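Local atomic coordinates of trilobed Protease (Pyrococcus furiosus, PDB entry 2GOP), a protein that probably cleaves peptides as a protease, the part described here being its seven-bladed beta-propeller domain. Residues Lys13-Leu17 with Leu323-Phe327; Val27-Leu31 with Leu336-Asn340. One frame throughout, in Å; residues are numbered along the deposited sequence.

Interaction 1: Lys13-Leu17 with Leu323-Phe327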
# COMPACT_ATOMS: atom_id res chain seq x y z
N LYS A 13 14.99 25.77 -0.71
CA LYS A 13 15.70 26.60 -1.68
C LYS A 13 15.99 25.77 -2.93
O LYS A 13 16.69 26.23 -3.84
CB LYS A 13 17.05 27.06 -1.10
CG LYS A 13 17.05 27.46 0.38
CD LYS A 13 16.98 28.96 0.59
CE LYS A 13 15.71 29.57 0.02
NZ LYS A 13 15.64 31.03 0.33
N PHE A 14 15.44 24.56 -2.98
CA PHE A 14 15.94 23.51 -3.87
C PHE A 14 15.07 23.23 -5.09
O PHE A 14 13.93 23.68 -5.17
CB PHE A 14 16.13 22.22 -3.08
CG PHE A 14 17.07 22.35 -1.92
CD1 PHE A 14 18.40 22.70 -2.14
CD2 PHE A 14 16.64 22.14 -0.61
CE1 PHE A 14 19.28 22.83 -1.07
CE2 PHE A 14 17.52 22.27 0.45
CZ PHE A 14 18.84 22.62 0.22
N ALA A 15 15.65 22.49 -6.02
CA ALA A 15 14.94 21.95 -7.17
C ALA A 15 14.66 20.49 -6.87
O ALA A 15 15.56 19.75 -6.49
CB ALA A 15 15.78 22.08 -8.42
N TYR A 16 13.40 20.08 -7.04
CA TYR A 16 12.99 18.71 -6.73
C TYR A 16 12.60 17.99 -8.02
O TYR A 16 11.61 18.34 -8.65
CB TYR A 16 11.83 18.72 -5.73
CG TYR A 16 12.21 19.32 -4.40
CD1 TYR A 16 12.88 18.56 -3.44
CD2 TYR A 16 11.90 20.64 -4.09
CE1 TYR A 16 13.23 19.12 -2.20
CE2 TYR A 16 12.26 21.20 -2.87
CZ TYR A 16 12.92 20.44 -1.93
OH TYR A 16 13.26 20.99 -0.71
N LEU A 17 13.38 16.97 -8.37
CA LEU A 17 13.21 16.24 -9.62
C LEU A 17 12.39 14.97 -9.41
O LEU A 17 12.58 14.26 -8.44
CB LEU A 17 14.57 15.85 -10.21
CG LEU A 17 15.27 16.88 -11.11
CD1 LEU A 17 15.48 18.20 -10.41
CD2 LEU A 17 16.57 16.31 -11.58
N LEU A 323 20.49 15.86 -2.88
CA LEU A 323 19.16 15.60 -3.41
C LEU A 323 19.29 14.93 -4.77
O LEU A 323 20.29 15.07 -5.46
CB LEU A 323 18.36 16.90 -3.56
CG LEU A 323 17.62 17.42 -2.33
CD1 LEU A 323 17.01 18.79 -2.64
CD2 LEU A 323 16.55 16.43 -1.90
N ARG A 324 18.26 14.17 -5.14
CA ARG A 324 18.24 13.49 -6.42
C ARG A 324 18.55 14.42 -7.61
O ARG A 324 18.07 15.55 -7.67
CB ARG A 324 16.90 12.78 -6.64
CG ARG A 324 15.68 13.68 -6.54
CD ARG A 324 14.45 12.92 -6.09
NE ARG A 324 13.33 13.82 -5.82
CZ ARG A 324 13.09 14.42 -4.65
NH1 ARG A 324 13.87 14.25 -3.60
NH2 ARG A 324 12.03 15.20 -4.54
N GLU A 325 19.37 13.91 -8.51
CA GLU A 325 19.65 14.52 -9.81
C GLU A 325 19.48 13.44 -10.89
O GLU A 325 19.38 12.25 -10.58
CB GLU A 325 21.08 15.06 -9.86
CG GLU A 325 21.39 16.19 -8.85
CD GLU A 325 20.82 17.55 -9.25
OE1 GLU A 325 20.35 17.72 -10.40
OE2 GLU A 325 20.86 18.46 -8.40
N LEU A 326 19.45 13.85 -12.15
CA LEU A 326 19.28 12.93 -13.27
C LEU A 326 20.61 12.40 -13.76
O LEU A 326 21.60 13.14 -13.88
CB LEU A 326 18.55 13.63 -14.42
CG LEU A 326 17.86 12.74 -15.45
CD1 LEU A 326 16.59 12.17 -14.89
CD2 LEU A 326 17.57 13.53 -16.71
N PHE A 327 20.63 11.10 -14.04
CA PHE A 327 21.81 10.41 -14.54
C PHE A 327 21.38 9.53 -15.70
O PHE A 327 20.24 9.07 -15.74
CB PHE A 327 22.42 9.51 -13.46
CG PHE A 327 23.02 10.26 -12.29
CD1 PHE A 327 22.22 10.75 -11.28
CD2 PHE A 327 24.39 10.45 -12.21
CE1 PHE A 327 22.78 11.43 -10.20
CE2 PHE A 327 24.96 11.13 -11.13
CZ PHE A 327 24.15 11.62 -10.13
O HOH W 1 16.00 16.90 -6.61

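Interaction 2: Val27-Leu31 with Leu336-Asn340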
# COMPACT_ATOMS: atom_id res chain seq x y z
N VAL A 27 15.50 12.79 -23.05
CA VAL A 27 15.10 12.50 -21.68
C VAL A 27 14.15 13.61 -21.25
O VAL A 27 14.23 14.73 -21.77
CB VAL A 27 16.31 12.42 -20.72
CG1 VAL A 27 17.28 11.34 -21.19
CG2 VAL A 27 17.02 13.76 -20.60
N ALA A 28 13.24 13.29 -20.35
CA ALA A 28 12.38 14.29 -19.72
C ALA A 28 12.17 13.96 -18.26
O ALA A 28 12.35 12.81 -17.82
CB ALA A 28 11.03 14.40 -20.44
N TYR A 29 11.79 14.99 -17.51
CA TYR A 29 11.54 14.86 -16.08
C TYR A 29 10.77 16.06 -15.59
O TYR A 29 10.65 17.07 -16.29
CB TYR A 29 12.86 14.73 -15.30
CG TYR A 29 13.85 15.83 -15.57
CD1 TYR A 29 14.71 15.77 -16.67
CD2 TYR A 29 13.94 16.95 -14.73
CE1 TYR A 29 15.61 16.76 -16.92
CE2 TYR A 29 14.85 17.96 -14.99
CZ TYR A 29 15.68 17.85 -16.08
OH TYR A 29 16.60 18.84 -16.34
N VAL A 30 10.26 15.95 -14.37
CA VAL A 30 9.56 17.05 -13.72
C VAL A 30 10.54 17.76 -12.77
O VAL A 30 11.20 17.12 -11.94
CB VAL A 30 8.30 16.56 -12.96
CG1 VAL A 30 7.60 17.73 -12.29
CG2 VAL A 30 7.35 15.85 -13.90
N LEU A 31 10.64 19.07 -12.94
CA LEU A 31 11.42 19.94 -12.07
C LEU A 31 10.41 20.72 -11.23
O LEU A 31 9.56 21.42 -11.79
CB LEU A 31 12.27 20.92 -12.90
CG LEU A 31 13.10 21.98 -12.17
CD1 LEU A 31 14.00 21.38 -11.13
CD2 LEU A 31 13.93 22.80 -13.16
N LEU A 336 23.57 14.21 -15.69
CA LEU A 336 22.95 15.16 -16.62
C LEU A 336 22.49 16.47 -16.00
O LEU A 336 22.45 17.49 -16.69
CB LEU A 336 21.77 14.51 -17.34
CG LEU A 336 22.09 13.43 -18.36
CD1 LEU A 336 20.82 13.08 -19.12
CD2 LEU A 336 23.19 13.86 -19.32
N THR A 337 22.10 16.44 -14.73
CA THR A 337 21.63 17.65 -14.05
C THR A 337 22.48 17.94 -12.81
O THR A 337 23.07 17.04 -12.23
CB THR A 337 20.14 17.56 -13.64
OG1 THR A 337 19.96 16.55 -12.65
CG2 THR A 337 19.25 17.26 -14.83
N ASP A 338 22.55 19.22 -12.44
CA ASP A 338 23.23 19.64 -11.22
C ASP A 338 22.54 20.86 -10.62
O ASP A 338 23.18 21.79 -10.15
CB ASP A 338 24.72 19.91 -11.50
CG ASP A 338 24.94 20.98 -12.57
OD1 ASP A 338 23.96 21.47 -13.17
OD2 ASP A 338 26.11 21.35 -12.80
N TYR A 339 21.21 20.83 -10.64
CA TYR A 339 20.40 21.99 -10.24
C TYR A 339 20.79 22.50 -8.87
O TYR A 339 20.98 23.70 -8.67
CB TYR A 339 18.91 21.61 -10.25
CG TYR A 339 18.32 21.53 -11.64
CD1 TYR A 339 18.03 22.69 -12.36
CD2 TYR A 339 18.03 20.31 -12.23
CE1 TYR A 339 17.47 22.63 -13.64
CE2 TYR A 339 17.49 20.24 -13.50
CZ TYR A 339 17.21 21.40 -14.20
OH TYR A 339 16.66 21.34 -15.46
N ASN A 340 20.95 21.58 -7.93
CA ASN A 340 21.17 21.95 -6.54
C ASN A 340 22.61 22.21 -6.14
O ASN A 340 22.86 22.78 -5.07
CB ASN A 340 20.53 20.90 -5.64
CG ASN A 340 19.04 20.91 -5.76
OD1 ASN A 340 18.41 21.91 -5.43
ND2 ASN A 340 18.48 19.84 -6.30

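Interaction 1: Lys13-Leu17 with Leu323-Phe327
Leu17 and Arg324 lead a mostly buried contact of side chains with backbone across the beta-propeller seam, where the start of the first blade (strand 16-23) meets the last blade's third strand (325-329) and the loop leading into it. No backbone hydrogen bond joins the two segments, in keeping with the open Velcro topology, in which first and last blades share no strand. Arg324 NE donates to Leu17 O at 2.8 Å; the bond is bent (143° at the hydrogen), but the donor lies in the carbonyl plane and the oxygen sits at the guanidinium edge. CG of Arg324 stands between its backbone N and carbonyl carbon (chi1 56°), and the extended chain carries NE to Leu17. NH1 turns to a salt bridge with Glu318, while NH2 lies at the edge of the Tyr16 ring, 3.6 Å from Tyr16 CD1, the two planes 35° apart. With alanine in place of Arg324, Leu17 O would probably lose this donor and Glu318 its cation, and a gap open beside Tyr16. Tyr16 also packs on Ile193 of the second subunit. Leu323 CD1 touches two rings, 3.6 Å from Phe14 CG and 3.8 Å from Tyr16 CE1. Leu17 CD2 rests on the backbone of the last blade, 3.8 Å from Leu326 N. One water bridges the seam, donating to Ala15 O and Arg324 O (2.7 Å) and accepting from Leu17 N.

Interaction 2: Val27-Leu31 with Leu336-Asn340
Tyr29 and Tyr339 reach for each other from opposite backbones and join hydroxyl to hydroxyl, linking the first blade to the loop that leaves the last strand of the propeller. The Tyr339 side chain can be followed outward. With CG anti to the carbonyl carbon (chi1 -76°), its CB sends the ring toward strand 26-35. CD1 and CE1 run along the side taken by Leu31, whose CD2 comes within 3.6 Å of Tyr339 CE1. Leu31 CD1 stands over the middle of that ring, 4.2 Å from the centroid and 3° off the normal, a CH-pi contact squarely on one face. Along the opposite edge, CE2 meets Tyr29 CE2 at 3.8 Å. CZ lies near both Tyr29 OH and Leu31 CD2. At the tip, Tyr339 OH lies 2.7 Å from Tyr29 OH in a hydrogen bond that either hydroxyl could donate. Tyr29 approaches the Tyr339 ring at its edge, and Tyr339 OH lies near the plane of the Tyr29 ring; the rings are joined at their rims rather than stacked. Thr337 CG2 abuts the Tyr29 phenol, 3.4 Å from Tyr29 OH, while Thr337 OG1 is held by Glu325 OE1 and Leu326 N. At the N-terminal end of both segments, Val27 CG2 and Leu336 CD1 touch tip to tip at 4.1 Å. The segments run within 9° of parallel, bridged by side chains alone. Strand 26-35 lies between strands 16-23 and 40-49 of its blade; Val46 of the latter also touches both tyrosines, and Leu326 of strand 325-329 packs against Val27, Tyr29 and Leu336.

Overall arrangement
Interactions 1 and 2 lie side by side on the seam between the first and last propeller blades, their centres about 7 Å apart. Their segments alternate along the chain: 13-17, 27-31, then some 290 residues later 323-327 and 336-340. On the first blade they use neighbouring antiparallel strands, 16-23 and 26-35; on the last, strand 325-329 and the loop following 333-335. Ala15 couples them directly: its backbone N is hydrogen-bonded to Asn340 OD1, and its side chain packs on Leu31. Together they join the two ends of the chain through side chains, water and loop, consistent with a ring left without Velcro strand exchange.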